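Local coordinates for phosphate-binding protein PstS 2 (Streptococcus pneumoniae, PDB 4H1X), which probably binds phosphate outside the membrane and delivers it to the membrane components of the PstSACB ABC transporter for import, at residues G24-I29 / D252-K257; D86-S91 / G98-Q103; N238-S243 / T259-I264. One frame throughout, in Å; residues are numbered along the deposited sequence.

Interaction 1 (G24-I29 / D252-K257); sequences GAFTEI and DVFSGK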
loop_
_atom_site.group_PDB
_atom_site.type_symbol
_atom_site.label_atom_id
_atom_site.label_comp_id
_atom_site.label_asym_id
_atom_site.label_seq_id
_atom_site.Cartn_x
_atom_site.Cartn_y
_atom_site.Cartn_z
ATOM N N GLY A 24 -0.492 6.527 6.749
ATOM C CA GLY A 24 -1.635 5.894 7.407
ATOM C C GLY A 24 -1.361 4.428 7.674
ATOM O O GLY A 24 -1.569 3.949 8.785
ATOM N N ALA A 25 -0.858 3.726 6.659
ATOM C CA ALA A 25 -0.542 2.299 6.769
ATOM C C ALA A 25 0.583 2.061 7.774
ATOM O O ALA A 25 0.439 1.233 8.683
ATOM C CB ALA A 25 -0.147 1.759 5.416
ATOM N N PHE A 26 1.702 2.787 7.615
ATOM C CA PHE A 26 2.860 2.658 8.497
ATOM C C PHE A 26 2.479 2.865 9.961
ATOM O O PHE A 26 2.798 2.026 10.794
ATOM C CB PHE A 26 3.975 3.650 8.100
ATOM C CG PHE A 26 5.190 3.525 8.994
ATOM C CD1 PHE A 26 6.123 2.510 8.792
ATOM C CD2 PHE A 26 5.393 4.412 10.051
ATOM C CE1 PHE A 26 7.254 2.394 9.621
ATOM C CE2 PHE A 26 6.510 4.283 10.892
ATOM C CZ PHE A 26 7.422 3.263 10.683
ATOM N N THR A 27 1.811 3.977 10.275
ATOM C CA THR A 27 1.445 4.287 11.653
ATOM C C THR A 27 0.425 3.275 12.206
ATOM O O THR A 27 0.510 2.937 13.381
ATOM C CB THR A 27 0.955 5.733 11.791
ATOM O OG1 THR A 27 -0.199 5.913 10.980
ATOM C CG2 THR A 27 2.054 6.770 11.433
ATOM N N GLU A 28 -0.497 2.769 11.364
ATOM C CA GLU A 28 -1.455 1.741 11.815
ATOM C C GLU A 28 -0.715 0.416 12.142
ATOM O O GLU A 28 -0.888 -0.138 13.230
ATOM C CB GLU A 28 -2.551 1.502 10.759
ATOM C CG GLU A 28 -3.566 0.422 11.124
ATOM C CD GLU A 28 -4.299 0.600 12.441
ATOM O OE1 GLU A 28 -4.793 1.721 12.709
ATOM O OE2 GLU A 28 -4.390 -0.392 13.201
ATOM N N ILE A 29 0.090 -0.084 11.191
ATOM C CA ILE A 29 0.808 -1.356 11.341
ATOM C C ILE A 29 1.776 -1.351 12.555
ATOM O O ILE A 29 1.821 -2.339 13.296
ATOM C CB ILE A 29 1.540 -1.761 10.018
ATOM C CG1 ILE A 29 0.523 -1.973 8.862
ATOM C CG2 ILE A 29 2.377 -3.048 10.220
ATOM C CD1 ILE A 29 1.147 -1.875 7.437
ATOM N N ASP A 252 9.228 2.864 18.713
ATOM C CA ASP A 252 9.948 3.778 19.609
ATOM C C ASP A 252 10.636 4.907 18.826
ATOM O O ASP A 252 10.573 6.071 19.234
ATOM C CB ASP A 252 10.991 3.022 20.433
ATOM C CG ASP A 252 10.442 2.255 21.621
ATOM O OD1 ASP A 252 9.199 2.259 21.816
ATOM O OD2 ASP A 252 11.259 1.640 22.359
ATOM N N VAL A 253 11.276 4.560 17.697
ATOM C CA VAL A 253 11.972 5.546 16.868
ATOM C C VAL A 253 10.957 6.520 16.223
ATOM O O VAL A 253 11.123 7.741 16.353
ATOM C CB VAL A 253 12.890 4.856 15.811
ATOM C CG1 VAL A 253 13.408 5.861 14.783
ATOM C CG2 VAL A 253 14.076 4.145 16.492
ATOM N N PHE A 254 9.930 5.987 15.543
ATOM C CA PHE A 254 8.995 6.847 14.814
ATOM C C PHE A 254 8.054 7.640 15.736
ATOM O O PHE A 254 7.567 8.682 15.299
ATOM C CB PHE A 254 8.254 6.075 13.726
ATOM C CG PHE A 254 9.110 5.978 12.479
ATOM C CD1 PHE A 254 9.078 6.984 11.511
ATOM C CD2 PHE A 254 10.032 4.945 12.323
ATOM C CE1 PHE A 254 9.897 6.925 10.381
ATOM C CE2 PHE A 254 10.847 4.884 11.182
ATOM C CZ PHE A 254 10.754 5.864 10.207
ATOM N N SER A 255 7.863 7.206 17.010
ATOM C CA SER A 255 7.077 7.956 18.005
ATOM C C SER A 255 7.971 8.924 18.811
ATOM O O SER A 255 7.466 9.641 19.678
ATOM C CB SER A 255 6.355 7.010 18.972
ATOM O OG SER A 255 7.319 6.327 19.766
ATOM N N GLY A 256 9.272 8.912 18.541
ATOM C CA GLY A 256 10.259 9.792 19.169
ATOM C C GLY A 256 10.693 9.434 20.581
ATOM O O GLY A 256 11.201 10.298 21.300
ATOM N N LYS A 257 10.526 8.159 20.979
ATOM C CA LYS A 257 10.896 7.652 22.309
ATOM C C LYS A 257 12.370 7.244 22.388
ATOM O O LYS A 257 12.975 7.304 23.456
ATOM C CB LYS A 257 10.008 6.465 22.690
ATOM C CG LYS A 257 8.570 6.842 23.008
ATOM C CD LYS A 257 7.706 5.593 23.170
ATOM C CE LYS A 257 6.231 5.916 23.126
ATOM N NZ LYS A 257 5.395 4.716 23.388
#
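Phe26 and Phe254 reach toward one another from two helical backbones. Residues 24-29 lie within helix 21-30, held by bonds such as Ile29 N to Ala25 O, whereas 252-257 leave helix 247-254 just after Phe254. That exit is a Schellman motif: Lys257 N returns to Asp252 O at 2.7 Å and Gly256 N to Val253 O at 3.1 Å. Gly256 turns the chain with a positive phi of 77°, which a residue lacking a side chain adopts at little cost.

The two rings carry the whole contact, and wholly apolar phenyl groups suit this buried place. Phe26 stretches straight out from its helix, CG anti to the backbone N (chi1 -180°), and its CE2-CZ edge meets the face of Phe254. The planes stand 67° apart in this T-shaped stack, with centroids separated by 4.7 Å. CE2 of Phe26 lies 3.5 Å from Phe254 CG, and CZ lies 3.5 Å from Phe254 CD2, off the centre of that face. In this periplasmic-binding-protein fold both helices pack against the same central sheet: Phe26 also stacks with Tyr70 and touches Val234, while Phe254 rests on Ile68.

Interaction 2 (D86-S91 / G98-Q103); sequences DGVKAS and GEYPLQ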
loop_
_atom_site.group_PDB
_atom_site.type_symbol
_atom_site.label_atom_id
_atom_site.label_comp_id
_atom_site.label_asym_id
_atom_site.label_seq_id
_atom_site.Cartn_x
_atom_site.Cartn_y
_atom_site.Cartn_z
ATOM N N ASP A 86 12.648 -7.348 12.708
ATOM C CA ASP A 86 12.553 -8.622 13.451
ATOM C C ASP A 86 13.452 -9.674 12.781
ATOM O O ASP A 86 13.062 -10.838 12.640
ATOM C CB ASP A 86 11.101 -9.136 13.534
ATOM C CG ASP A 86 10.092 -8.284 14.282
ATOM O OD1 ASP A 86 10.469 -7.676 15.318
ATOM O OD2 ASP A 86 8.898 -8.317 13.898
ATOM N N GLY A 87 14.625 -9.231 12.326
ATOM C CA GLY A 87 15.604 -10.061 11.632
ATOM C C GLY A 87 15.213 -10.533 10.239
ATOM O O GLY A 87 15.953 -11.339 9.653
ATOM N N VAL A 88 14.075 -10.011 9.675
ATOM C CA VAL A 88 13.549 -10.367 8.333
ATOM C C VAL A 88 13.862 -9.267 7.303
ATOM O O VAL A 88 13.465 -8.109 7.478
ATOM C CB VAL A 88 12.015 -10.654 8.356
ATOM C CG1 VAL A 88 11.484 -11.036 6.971
ATOM C CG2 VAL A 88 11.651 -11.728 9.389
ATOM N N LYS A 89 14.509 -9.659 6.196
ATOM C CA LYS A 89 14.850 -8.777 5.091
ATOM C C LYS A 89 13.654 -8.628 4.192
ATOM O O LYS A 89 13.096 -9.643 3.747
ATOM C CB LYS A 89 16.035 -9.355 4.299
ATOM C CG LYS A 89 16.387 -8.575 3.043
ATOM C CD LYS A 89 17.476 -9.292 2.240
ATOM C CE LYS A 89 17.805 -8.553 0.971
ATOM N NZ LYS A 89 19.124 -8.975 0.416
ATOM N N ALA A 90 13.281 -7.373 3.886
ATOM C CA ALA A 90 12.170 -7.084 2.991
ATOM C C ALA A 90 12.478 -7.569 1.560
ATOM O O ALA A 90 13.525 -7.227 0.995
ATOM C CB ALA A 90 11.884 -5.589 2.989
ATOM N N SER A 91 11.574 -8.380 0.996
ATOM C CA SER A 91 11.674 -8.890 -0.381
ATOM C C SER A 91 10.366 -9.485 -0.805
ATOM O O SER A 91 9.518 -9.780 0.040
ATOM C CB SER A 91 12.785 -9.937 -0.513
ATOM O OG SER A 91 12.426 -11.191 0.048
ATOM N N GLY A 98 4.550 -13.969 4.315
ATOM C CA GLY A 98 4.129 -13.310 5.553
ATOM C C GLY A 98 5.172 -13.141 6.648
ATOM O O GLY A 98 4.826 -12.720 7.761
ATOM N N GLU A 99 6.455 -13.466 6.368
ATOM C CA GLU A 99 7.524 -13.276 7.358
ATOM C C GLU A 99 7.780 -11.792 7.612
ATOM O O GLU A 99 8.104 -11.404 8.740
ATOM C CB GLU A 99 8.829 -13.902 6.878
ATOM C CG GLU A 99 8.978 -15.400 7.056
ATOM C CD GLU A 99 10.393 -15.798 6.683
ATOM O OE1 GLU A 99 10.628 -16.085 5.486
ATOM O OE2 GLU A 99 11.287 -15.686 7.554
ATOM N N TYR A 100 7.701 -10.977 6.550
ATOM C CA TYR A 100 7.950 -9.536 6.641
ATOM C C TYR A 100 6.650 -8.831 7.079
ATOM O O TYR A 100 5.649 -8.904 6.377
ATOM C CB TYR A 100 8.510 -9.004 5.316
ATOM C CG TYR A 100 8.944 -7.568 5.441
ATOM C CD1 TYR A 100 10.140 -7.234 6.070
ATOM C CD2 TYR A 100 8.141 -6.535 4.961
ATOM C CE1 TYR A 100 10.539 -5.906 6.206
ATOM C CE2 TYR A 100 8.541 -5.206 5.066
ATOM C CZ TYR A 100 9.735 -4.892 5.698
ATOM O OH TYR A 100 10.126 -3.576 5.792
ATOM N N PRO A 101 6.637 -8.192 8.268
ATOM C CA PRO A 101 5.372 -7.673 8.823
ATOM C C PRO A 101 4.853 -6.318 8.319
ATOM O O PRO A 101 3.645 -6.078 8.450
ATOM C CB PRO A 101 5.668 -7.595 10.322
ATOM C CG PRO A 101 7.116 -7.314 10.394
ATOM C CD PRO A 101 7.752 -8.028 9.230
ATOM N N LEU A 102 5.719 -5.446 7.772
ATOM C CA LEU A 102 5.277 -4.134 7.278
ATOM C C LEU A 102 4.759 -4.274 5.870
ATOM O O LEU A 102 5.489 -4.077 4.889
ATOM C CB LEU A 102 6.383 -3.082 7.332
ATOM C CG LEU A 102 7.067 -2.867 8.666
ATOM C CD1 LEU A 102 8.298 -2.036 8.471
ATOM C CD2 LEU A 102 6.135 -2.205 9.662
ATOM N N GLN A 103 3.507 -4.685 5.769
ATOM C CA GLN A 103 2.858 -4.889 4.477
ATOM C C GLN A 103 1.371 -4.778 4.657
ATOM O O GLN A 103 0.836 -4.936 5.773
ATOM C CB GLN A 103 3.214 -6.275 3.891
ATOM C CG GLN A 103 2.756 -7.451 4.778
ATOM C CD GLN A 103 2.816 -8.763 4.058
ATOM O OE1 GLN A 103 1.979 -9.074 3.192
ATOM N NE2 GLN A 103 3.832 -9.546 4.370
#
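Tyr100 packs against Val88 and Ala90 within a strand-helix-strand connection: residues 86-91 lead from strand 81-85 into the short helix 92-96, while the loop of residues 98-103 leads out of it toward strand 103-110. The CB of Tyr100 meets CG1 of Val88 at 4.0 Å; that branched residue also lays its CG2 3.6 Å from the carbonyl O of Glu99. A chi1 of -172° swings the ring away from the backbone N and along the first loop. CG comes near CA of Ala90, and CD1 turns its edge to the carbonyl O of Val88, which lies in the ring plane 3.7 Å away. Farther out, CE1 and CZ are both 3.5 Å from the methyl of Ala90, a CH-pi contact over one face, displaced toward the rim. A side chain as small as alanine's lets the backbone come this close to the ring. At the end, the hydroxyl of Tyr100 hydrogen-bonds to the carbonyl O of Ile232 on strand 223-236, satisfying its polar tip. The residue's own carbonyl is held too: Gln103 NE2, which also bonds Val95 O, donates to Tyr100 O at 2.8 Å, the N-H pointing almost straight at it (175°) and arriving nearly along the C=O axis.

Interaction 3 (N238-S243 / T259-I264); sequences NDNKAS and TTWDKI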
loop_
_atom_site.group_PDB
_atom_site.type_symbol
_atom_site.label_atom_id
_atom_site.label_comp_id
_atom_site.label_asym_id
_atom_site.label_seq_id
_atom_site.Cartn_x
_atom_site.Cartn_y
_atom_site.Cartn_z
ATOM N N ASN A 238 23.094 4.889 3.681
ATOM C CA ASN A 238 24.086 3.818 3.458
ATOM C C ASN A 238 25.274 3.883 4.450
ATOM O O ASN A 238 25.899 2.857 4.713
ATOM C CB ASN A 238 24.594 3.867 2.022
ATOM C CG ASN A 238 23.692 3.160 1.068
ATOM O OD1 ASN A 238 23.200 2.056 1.353
ATOM N ND2 ASN A 238 23.456 3.782 -0.083
ATOM N N ASP A 239 25.569 5.072 5.006
ATOM C CA ASP A 239 26.623 5.299 6.014
ATOM C C ASP A 239 26.282 4.691 7.390
ATOM O O ASP A 239 27.177 4.531 8.241
ATOM C CB ASP A 239 26.827 6.807 6.217
ATOM C CG ASP A 239 27.616 7.534 5.143
ATOM O OD1 ASP A 239 27.942 6.905 4.115
ATOM O OD2 ASP A 239 27.884 8.738 5.326
ATOM N N ASN A 240 24.968 4.473 7.646
ATOM C CA ASN A 240 24.465 3.938 8.913
ATOM C C ASN A 240 24.838 2.459 9.069
ATOM O O ASN A 240 24.424 1.630 8.251
ATOM C CB ASN A 240 22.937 4.110 9.001
ATOM C CG ASN A 240 22.407 4.047 10.413
ATOM O OD1 ASN A 240 22.903 3.287 11.256
ATOM N ND2 ASN A 240 21.373 4.824 10.699
ATOM N N LYS A 241 25.606 2.144 10.124
ATOM C CA LYS A 241 26.061 0.785 10.448
ATOM C C LYS A 241 24.898 -0.107 10.944
ATOM O O LYS A 241 25.012 -1.321 10.830
ATOM C CB LYS A 241 27.233 0.792 11.457
ATOM C CG LYS A 241 26.867 1.060 12.918
ATOM C CD LYS A 241 28.020 0.691 13.862
ATOM C CE LYS A 241 27.637 0.796 15.321
ATOM N NZ LYS A 241 28.796 0.525 16.221
ATOM N N ALA A 242 23.790 0.480 11.449
ATOM C CA ALA A 242 22.599 -0.287 11.884
ATOM C C ALA A 242 22.001 -1.061 10.699
ATOM O O ALA A 242 21.964 -0.531 9.589
ATOM C CB ALA A 242 21.548 0.644 12.469
ATOM N N SER A 243 21.558 -2.305 10.922
ATOM C CA SER A 243 21.018 -3.104 9.827
ATOM C C SER A 243 19.684 -3.723 10.192
ATOM O O SER A 243 19.002 -4.241 9.313
ATOM C CB SER A 243 22.011 -4.191 9.417
ATOM O OG SER A 243 22.217 -5.121 10.467
ATOM N N THR A 259 15.830 8.166 20.564
ATOM C CA THR A 259 16.294 9.295 19.746
ATOM C C THR A 259 17.765 9.290 19.345
ATOM O O THR A 259 18.201 10.244 18.692
ATOM C CB THR A 259 16.017 10.603 20.514
ATOM O OG1 THR A 259 16.775 10.585 21.720
ATOM C CG2 THR A 259 14.534 10.797 20.839
ATOM N N THR A 260 18.549 8.289 19.767
ATOM C CA THR A 260 19.965 8.254 19.385
ATOM C C THR A 260 20.293 6.919 18.751
ATOM O O THR A 260 19.758 5.894 19.165
ATOM C CB THR A 260 20.877 8.560 20.572
ATOM O OG1 THR A 260 20.498 7.723 21.656
ATOM C CG2 THR A 260 20.826 10.025 20.982
ATOM N N TRP A 261 21.181 6.934 17.742
ATOM C CA TRP A 261 21.549 5.723 17.008
ATOM C C TRP A 261 22.310 4.692 17.838
ATOM O O TRP A 261 22.143 3.499 17.581
ATOM C CB TRP A 261 22.348 6.083 15.748
ATOM C CG TRP A 261 21.441 6.547 14.651
ATOM C CD1 TRP A 261 21.293 7.819 14.185
ATOM C CD2 TRP A 261 20.470 5.752 13.968
ATOM N NE1 TRP A 261 20.323 7.854 13.208
ATOM C CE2 TRP A 261 19.800 6.600 13.057
ATOM C CE3 TRP A 261 20.111 4.391 14.019
ATOM C CZ2 TRP A 261 18.783 6.141 12.224
ATOM C CZ3 TRP A 261 19.107 3.936 13.177
ATOM C CH2 TRP A 261 18.438 4.812 12.311
ATOM N N ASP A 262 23.071 5.124 18.863
ATOM C CA ASP A 262 23.827 4.193 19.720
ATOM C C ASP A 262 22.894 3.197 20.466
ATOM O O ASP A 262 23.364 2.138 20.875
ATOM C CB ASP A 262 24.741 4.956 20.706
ATOM C CG ASP A 262 24.061 5.743 21.809
ATOM O OD1 ASP A 262 22.930 6.210 21.594
ATOM O OD2 ASP A 262 24.694 5.941 22.875
ATOM N N LYS A 263 21.577 3.516 20.599
ATOM C CA LYS A 263 20.602 2.639 21.261
ATOM C C LYS A 263 20.189 1.477 20.337
ATOM O O LYS A 263 19.578 0.503 20.797
ATOM C CB LYS A 263 19.371 3.435 21.722
ATOM C CG LYS A 263 19.279 3.604 23.242
ATOM C CD LYS A 263 18.319 2.589 23.871
ATOM C CE LYS A 263 18.370 2.591 25.383
ATOM N NZ LYS A 263 17.414 1.618 25.972
ATOM N N ILE A 264 20.527 1.573 19.034
ATOM C CA ILE A 264 20.229 0.548 18.027
ATOM C C ILE A 264 21.528 -0.236 17.782
ATOM O O ILE A 264 22.488 0.316 17.234
ATOM C CB ILE A 264 19.634 1.160 16.716
ATOM C CG1 ILE A 264 18.349 2.013 16.976
ATOM C CG2 ILE A 264 19.428 0.091 15.625
ATOM C CD1 ILE A 264 17.125 1.277 17.534
#
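The ammonium nitrogen NZ of Lys81 is gripped by two backbone carbonyls, those of Asn240 and Ala242, the residues that carry this loop's contact with Trp261 and Ile264. The bend between them is an Asx turn: Ala242 N donates to Asn240 OD1 at 3.0 Å, from a position tilted 28° out of the carbonyl plane. This bond helps set the rotation of the amide and leaves ND2 turned to Trp261. It stands 3.1 Å above the indole plane, close to the middle of the six-membered ring, with CZ2 and CE2 of Trp261 both 3.3 Å away. Amide and ring planes are 85° apart: the amide stands upright on the ring, its nitrogen nearest the plane, and the electron-rich face of a tryptophan is a suitable neighbour for an NH2 group. Ala242 completes the patch with its methyl, 3.8 Å from CG2 of Ile264, a compact group where a loop must come close to an apolar side chain.

Trp261 begins a short 3-10 turn, closed by Ile264 N bonding to Trp261 O. Ahead of it, Thr260 OG1 donates to Asp262 OD1 at 2.9 Å. The indole NE1 hydrogen-bonds to Asn66 O, just before strand 67-72, and the ring touches Ile11. The contact thus joins the loop between strands 223-236 and 244-245 to the C-terminal tail that follows helix 247-254, beside the start of the modelled chain.

All three contacts lie around one lobe of the binding protein, whose sheet combines early strands such as 12-16, 67-72 and 81-85 with the late strands 223-236 and 244-245. Interaction 2 is local and falls between the two halves of interaction 1, which links residues more than 220 positions apart; interactions 1 and 3 alternate along the chain, 252-257 coming between 238-243 and 259-264. The centres of interactions 1 and 2 are about 16 Å apart. Interaction 3 is centred about 17 Å from interaction 1 and about 19 Å from interaction 2. Interactions 1 and 2 touch where Ile29 packs on Pro101, Leu102 and Gln103. Both ends of the chain therefore build this lobe together.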